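Local coordinates for putative metal-dependent phosphoesterase (Bifidobacterium adolescentis, PDB 3O0F), which hydrolyses phosphoesters with the help of iron and zinc ions in a PHP-type domain and holds adenosine monophosphate beside that metal centre, at residues A[157-162]-A[166-171]; A[232-237]-A[259-264]. All blocks are in the same frame, centred on the assembly; numbering follows the deposited sequence.

Contact 1: A[157-162]-A[166-171]; sequences GVYETR and FADAVS. With AMP (adenosine monophosphate), chain B.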
loop_
_atom_site.group_PDB
_atom_site.type_symbol
_atom_site.label_atom_id
_atom_site.label_comp_id
_atom_site.label_asym_id
_atom_site.label_seq_id
_atom_site.Cartn_x
_atom_site.Cartn_y
_atom_site.Cartn_z
ATOM N N GLY A 157 -10.706 -23.962 -4.097
ATOM C CA GLY A 157 -11.943 -24.038 -4.857
ATOM C C GLY A 157 -13.165 -23.501 -4.138
ATOM O O GLY A 157 -14.280 -23.684 -4.615
ATOM N N VAL A 158 -12.974 -22.826 -3.006
ATOM C CA VAL A 158 -14.101 -22.356 -2.208
ATOM C C VAL A 158 -14.747 -21.120 -2.822
ATOM O O VAL A 158 -15.958 -20.929 -2.676
ATOM C CB VAL A 158 -13.678 -22.028 -0.763
ATOM C CG1 VAL A 158 -14.876 -21.467 0.049
ATOM C CG2 VAL A 158 -13.108 -23.253 -0.078
ATOM N N TYR A 159 -13.934 -20.268 -3.470
ATOM C CA TYR A 159 -14.398 -19.018 -4.128
ATOM C C TYR A 159 -13.800 -18.901 -5.536
ATOM O O TYR A 159 -12.770 -19.507 -5.810
ATOM C CB TYR A 159 -13.997 -17.783 -3.311
ATOM C CG TYR A 159 -14.624 -17.694 -1.944
ATOM C CD1 TYR A 159 -15.981 -17.359 -1.787
ATOM C CD2 TYR A 159 -13.857 -17.907 -0.794
ATOM C CE1 TYR A 159 -16.557 -17.253 -0.501
ATOM C CE2 TYR A 159 -14.426 -17.819 0.479
ATOM C CZ TYR A 159 -15.777 -17.492 0.611
ATOM O OH TYR A 159 -16.324 -17.427 1.855
ATOM N N GLU A 160 -14.437 -18.138 -6.425
ATOM C CA GLU A 160 -13.935 -18.003 -7.818
ATOM C C GLU A 160 -12.757 -17.010 -7.885
ATOM O O GLU A 160 -11.747 -17.277 -8.544
ATOM C CB GLU A 160 -15.048 -17.556 -8.788
ATOM N N THR A 161 -12.905 -15.878 -7.198
ATOM C CA THR A 161 -11.919 -14.793 -7.216
ATOM C C THR A 161 -11.470 -14.444 -5.791
ATOM O O THR A 161 -12.144 -14.752 -4.809
ATOM C CB THR A 161 -12.516 -13.538 -7.931
ATOM O OG1 THR A 161 -11.478 -12.622 -8.288
ATOM C CG2 THR A 161 -13.482 -12.808 -7.078
ATOM N N ARG A 162 -10.319 -13.796 -5.674
ATOM C CA ARG A 162 -9.885 -13.274 -4.378
ATOM C C ARG A 162 -10.879 -12.279 -3.800
ATOM O O ARG A 162 -11.188 -12.315 -2.605
ATOM C CB ARG A 162 -8.513 -12.635 -4.528
ATOM C CG ARG A 162 -7.882 -12.212 -3.265
ATOM C CD ARG A 162 -6.787 -11.195 -3.549
ATOM N NE ARG A 162 -5.497 -11.779 -3.894
ATOM C CZ ARG A 162 -4.359 -11.078 -3.919
ATOM N NH1 ARG A 162 -4.364 -9.776 -3.631
ATOM N NH2 ARG A 162 -3.215 -11.662 -4.195
ATOM N N PHE A 166 -13.183 -12.026 -0.044
ATOM C CA PHE A 166 -13.297 -10.795 0.771
ATOM C C PHE A 166 -14.752 -10.344 0.993
ATOM O O PHE A 166 -15.080 -9.769 2.038
ATOM C CB PHE A 166 -12.473 -9.662 0.138
ATOM C CG PHE A 166 -11.051 -9.642 0.592
ATOM C CD1 PHE A 166 -10.719 -9.071 1.825
ATOM C CD2 PHE A 166 -10.044 -10.198 -0.178
ATOM C CE1 PHE A 166 -9.418 -9.037 2.261
ATOM C CE2 PHE A 166 -8.738 -10.179 0.254
ATOM C CZ PHE A 166 -8.418 -9.604 1.475
ATOM N N ALA A 167 -15.617 -10.616 0.012
ATOM C CA ALA A 167 -17.064 -10.398 0.170
ATOM C C ALA A 167 -17.713 -11.343 1.213
ATOM O O ALA A 167 -18.855 -11.119 1.627
ATOM C CB ALA A 167 -17.781 -10.535 -1.198
ATOM N N ASP A 168 -17.004 -12.388 1.645
ATOM C CA ASP A 168 -17.585 -13.411 2.519
ATOM C C ASP A 168 -16.664 -13.765 3.713
ATOM O O ASP A 168 -16.481 -12.935 4.613
ATOM C CB ASP A 168 -17.971 -14.635 1.665
ATOM C CG ASP A 168 -18.811 -15.684 2.437
ATOM O OD1 ASP A 168 -19.234 -15.444 3.588
ATOM O OD2 ASP A 168 -19.042 -16.776 1.885
ATOM N N ALA A 169 -16.079 -14.967 3.710
ATOM C CA ALA A 169 -15.371 -15.508 4.872
ATOM C C ALA A 169 -14.224 -14.623 5.340
ATOM O O ALA A 169 -13.980 -14.546 6.524
ATOM C CB ALA A 169 -14.843 -16.901 4.570
ATOM N N VAL A 170 -13.548 -13.955 4.403
ATOM C CA VAL A 170 -12.356 -13.154 4.694
ATOM C C VAL A 170 -12.720 -11.675 4.930
ATOM O O VAL A 170 -11.867 -10.880 5.269
ATOM C CB VAL A 170 -11.336 -13.272 3.539
ATOM C CG1 VAL A 170 -10.030 -12.634 3.911
ATOM C CG2 VAL A 170 -11.137 -14.743 3.161
ATOM N N SER A 171 -13.997 -11.328 4.751
ATOM C CA SER A 171 -14.520 -9.998 5.053
ATOM C C SER A 171 -14.217 -9.566 6.476
ATOM O O SER A 171 -14.203 -10.392 7.384
ATOM C CB SER A 171 -16.048 -9.989 4.880
ATOM O OG SER A 171 -16.544 -8.684 5.097
HETATM P P AMP B . -5.154 -7.158 5.941
HETATM O O1P AMP B . -4.295 -5.949 6.011
HETATM O O2P AMP B . -4.314 -8.387 6.169
HETATM O O3P AMP B . -6.421 -7.098 6.797
HETATM O "O5'" AMP B . -5.657 -7.265 4.420
HETATM C "C5'" AMP B . -6.541 -6.303 3.901
HETATM C "C4'" AMP B . -5.968 -5.850 2.593
HETATM O "O4'" AMP B . -6.200 -6.805 1.522
HETATM C "C3'" AMP B . -6.585 -4.522 2.165
HETATM O "O3'" AMP B . -5.619 -3.495 2.338
HETATM C "C2'" AMP B . -6.783 -4.817 0.688
HETATM O "O2'" AMP B . -7.289 -3.879 -0.261
HETATM C "C1'" AMP B . -5.998 -6.068 0.318
HETATM N N9 AMP B . -6.511 -6.739 -0.891
HETATM C C8 AMP B . -5.742 -7.290 -1.833
HETATM N N7 AMP B . -6.508 -7.832 -2.803
HETATM C C5 AMP B . -7.795 -7.628 -2.479
HETATM C C6 AMP B . -9.107 -7.941 -3.072
HETATM N N6 AMP B . -9.215 -8.609 -4.266
HETATM N N1 AMP B . -10.196 -7.557 -2.376
HETATM C C2 AMP B . -10.142 -6.905 -1.201
HETATM N N3 AMP B . -8.982 -6.583 -0.612
HETATM C C4 AMP B . -7.798 -6.905 -1.202
#
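Y159 reaches 166-171 through its hydroxyl, which gives its proton to D168 OD2 (2.8 Å from Y159 OH) and accepts the backbone N-H of A169, with A169 N 3.1 Å from Y159 OH. The two bonds fix the phenol at its tip. The carboxylate stands at the ring's edge but is turned 81° from its plane, and the hydroxyl meets OD2 from above the carboxylate. The first torsions help bring the groups together: Y159 CG sits beside its backbone N (-64°), whereas D168 CG is swung anti to its own (-170°).

At the other end, R162 and F166 run side by side into the adenosine monophosphate pocket, which R146 and S163 also line. The adenine lies over one face of F166, AMP N3 over the ring centre, 3.5 Å above its plane, and AMP N7 lies in the guanidinium plane, 3.0 Å from R162 NH1. Behind them, V170 CG1 backs the opposite face of F166, R162 NE forms a salt bridge with D151, and F166 N donates to R162 O (3.3 Å), the i to i+4 bond of a helical turn.

The contact spans the short helix 162-166, with R162, F166 and V170 packing against helix 146-155.

Contact 2: A[232-237]-A[259-264]; sequences VWHRGN and GSDWHG. With FE (Fe (III) ion), chain E; ZN (zinc ion), chain C; EDO (1,2-ethanediol), chain G.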
loop_
_atom_site.group_PDB
_atom_site.type_symbol
_atom_site.label_atom_id
_atom_site.label_comp_id
_atom_site.label_asym_id
_atom_site.label_seq_id
_atom_site.Cartn_x
_atom_site.Cartn_y
_atom_site.Cartn_z
ATOM N N VAL A 232 -5.383 11.405 -4.062
ATOM C CA VAL A 232 -6.679 11.805 -4.504
ATOM C C VAL A 232 -7.162 10.967 -5.659
ATOM O O VAL A 232 -8.348 10.531 -5.688
ATOM C CB VAL A 232 -6.724 13.328 -4.896
ATOM C CG1 VAL A 232 -8.098 13.680 -5.480
ATOM C CG2 VAL A 232 -6.395 14.194 -3.658
ATOM N N TRP A 233 -6.271 10.731 -6.614
ATOM C CA TRP A 233 -6.666 10.044 -7.840
ATOM C C TRP A 233 -6.538 8.546 -7.598
ATOM O O TRP A 233 -5.468 7.954 -7.782
ATOM C CB TRP A 233 -5.838 10.506 -9.018
ATOM C CG TRP A 233 -5.575 11.999 -9.047
ATOM C CD1 TRP A 233 -4.371 12.606 -9.038
ATOM C CD2 TRP A 233 -6.557 13.034 -9.118
ATOM N NE1 TRP A 233 -4.535 13.980 -9.117
ATOM C CE2 TRP A 233 -5.870 14.263 -9.152
ATOM C CE3 TRP A 233 -7.961 13.037 -9.176
ATOM C CZ2 TRP A 233 -6.539 15.500 -9.221
ATOM C CZ3 TRP A 233 -8.632 14.258 -9.249
ATOM C CH2 TRP A 233 -7.912 15.474 -9.274
ATOM N N HIS A 234 -7.648 7.944 -7.165
ATOM C CA HIS A 234 -7.678 6.543 -6.749
ATOM C C HIS A 234 -9.110 6.070 -6.923
ATOM O O HIS A 234 -10.050 6.789 -6.607
ATOM C CB HIS A 234 -7.238 6.403 -5.303
ATOM C CG HIS A 234 -7.114 4.980 -4.814
ATOM N ND1 HIS A 234 -8.199 4.224 -4.442
ATOM C CD2 HIS A 234 -6.024 4.209 -4.576
ATOM C CE1 HIS A 234 -7.795 3.029 -4.049
ATOM N NE2 HIS A 234 -6.478 3.000 -4.101
ATOM N N ARG A 235 -9.275 4.862 -7.433
ATOM C CA ARG A 235 -10.621 4.344 -7.727
ATOM C C ARG A 235 -11.526 4.243 -6.489
ATOM O O ARG A 235 -12.738 4.310 -6.642
ATOM C CB ARG A 235 -10.551 2.983 -8.430
ATOM C CG ARG A 235 -10.066 1.796 -7.553
ATOM C CD ARG A 235 -10.571 0.478 -8.109
ATOM N NE ARG A 235 -10.175 0.286 -9.515
ATOM C CZ ARG A 235 -10.753 -0.570 -10.361
ATOM N NH1 ARG A 235 -11.756 -1.352 -9.995
ATOM N NH2 ARG A 235 -10.304 -0.657 -11.580
ATOM N N GLY A 236 -10.952 4.133 -5.296
ATOM C CA GLY A 236 -11.708 4.147 -4.031
ATOM C C GLY A 236 -12.220 5.501 -3.505
ATOM O O GLY A 236 -13.036 5.546 -2.552
ATOM N N ASN A 237 -11.749 6.605 -4.089
ATOM C CA ASN A 237 -12.248 7.942 -3.723
ATOM C C ASN A 237 -13.376 8.422 -4.660
ATOM O O ASN A 237 -13.112 8.837 -5.792
ATOM C CB ASN A 237 -11.103 8.987 -3.749
ATOM C CG ASN A 237 -10.041 8.791 -2.658
ATOM O OD1 ASN A 237 -10.297 8.270 -1.548
ATOM N ND2 ASN A 237 -8.808 9.271 -2.964
ATOM N N GLY A 259 -2.626 6.833 -7.968
ATOM C CA GLY A 259 -2.022 5.555 -8.249
ATOM C C GLY A 259 -3.105 4.514 -8.454
ATOM O O GLY A 259 -4.258 4.759 -8.138
ATOM N N SER A 260 -2.723 3.353 -8.975
ATOM C CA SER A 260 -3.684 2.320 -9.356
ATOM C C SER A 260 -4.054 1.393 -8.218
ATOM O O SER A 260 -5.139 0.840 -8.234
ATOM C CB SER A 260 -3.135 1.475 -10.477
ATOM O OG SER A 260 -1.931 0.834 -10.078
ATOM N N ASP A 261 -3.172 1.232 -7.229
ATOM C CA ASP A 261 -3.282 0.147 -6.271
ATOM C C ASP A 261 -3.270 -1.204 -7.008
ATOM O O ASP A 261 -3.966 -2.123 -6.634
ATOM C CB ASP A 261 -4.568 0.270 -5.464
ATOM C CG ASP A 261 -4.343 0.090 -4.010
ATOM O OD1 ASP A 261 -3.372 -0.606 -3.659
ATOM O OD2 ASP A 261 -5.103 0.680 -3.233
ATOM N N TRP A 262 -2.464 -1.298 -8.063
ATOM C CA TRP A 262 -2.293 -2.529 -8.770
ATOM C C TRP A 262 -1.755 -3.615 -7.864
ATOM O O TRP A 262 -0.810 -3.404 -7.088
ATOM C CB TRP A 262 -1.318 -2.290 -9.909
ATOM C CG TRP A 262 -0.992 -3.404 -10.829
ATOM C CD1 TRP A 262 -1.727 -3.831 -11.877
ATOM C CD2 TRP A 262 0.250 -4.116 -10.884
ATOM N NE1 TRP A 262 -1.040 -4.807 -12.572
ATOM C CE2 TRP A 262 0.201 -4.953 -12.008
ATOM C CE3 TRP A 262 1.413 -4.108 -10.090
ATOM C CZ2 TRP A 262 1.228 -5.815 -12.325
ATOM C CZ3 TRP A 262 2.458 -4.947 -10.427
ATOM C CH2 TRP A 262 2.352 -5.795 -11.542
ATOM N N HIS A 263 -2.362 -4.784 -7.998
ATOM C CA HIS A 263 -1.905 -5.991 -7.346
ATOM C C HIS A 263 -1.812 -7.108 -8.386
ATOM O O HIS A 263 -1.930 -8.291 -8.053
ATOM C CB HIS A 263 -2.912 -6.404 -6.265
ATOM C CG HIS A 263 -2.943 -5.524 -5.053
ATOM N ND1 HIS A 263 -3.348 -4.208 -5.069
ATOM C CD2 HIS A 263 -2.675 -5.810 -3.760
ATOM C CE1 HIS A 263 -3.311 -3.718 -3.847
ATOM N NE2 HIS A 263 -2.907 -4.673 -3.035
ATOM N N GLY A 264 -1.647 -6.745 -9.651
ATOM C CA GLY A 264 -1.606 -7.732 -10.713
ATOM C C GLY A 264 -2.949 -8.422 -10.857
ATOM O O GLY A 264 -4.005 -7.774 -10.882
HETATM FE FE FE E . -2.277 -0.249 -1.687
HETATM ZN ZN ZN C . -2.268 -4.605 -1.054
HETATM C C1 EDO G . -1.855 -4.297 -16.014
HETATM O O1 EDO G . -2.922 -4.014 -15.049
HETATM C C2 EDO G . -1.621 -5.784 -16.281
HETATM O O2 EDO G . -0.904 -6.441 -15.200
HETATM O O HOH W 1 -3.995 0.692 -0.981
#
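W233 O receives the backbone N-H of G259 nearly end-on, the C=O to donor angle being 171° and the separation of W233 O from G259 N 3.1 Å, which continues the pairing of strands 229-233 and 255-258. Just beyond it, H234 NE2 donates to D261 OD2 across 2.8 Å in an almost straight bond (170°). The acceptor lies in the imidazole plane and is approached on its anti side, with ring and carboxylate planes 72° apart. G236 N donates to H234 ND1 on the ring's far side, engaging both nitrogens and fixing its rotation.

D261 divides its oxygens: OD1 binds iron at 2.3 Å, while OD2 takes the histidine and a bond from the iron-bound water. Replacing H234 by an alanine would probably cost OD2 its imidazole donor and leave the carboxylate freer to rotate about its iron-bound oxygen. Two residues further on, H263 ND1 donates to D261 O (2.7 Å), which directs NE2 onto zinc. H18, H20 and E75 also bind this iron, and D25 and H50 the zinc. D261 and H263, on the loop after strand 255-258, join a metal cluster of histidine and carboxylate ligands, as in PHP-family proteins.

Overall arrangement
From the N terminus, the chain lays down strands 15-19, 44-47 and 70-80, which with the loops after the first two supply metal ligands, and then the helices that lead to the nucleotide pocket. Contact 1 closes a short loop, only three residues of helix separating 157-162 from 166-171. Contact 2 follows in series, neither nested in it nor crossing it, and closes a longer excursion through helix 239-252 that joins strand 229-233 to the edge strand 255-258. Their centres lie 21 Å apart and they do not touch, yet both line one site: contact 1 borders the adenine from the helical side, and contact 2 brings metal ligands from the loop leaving 255-258, H263 reaching the nucleotide too.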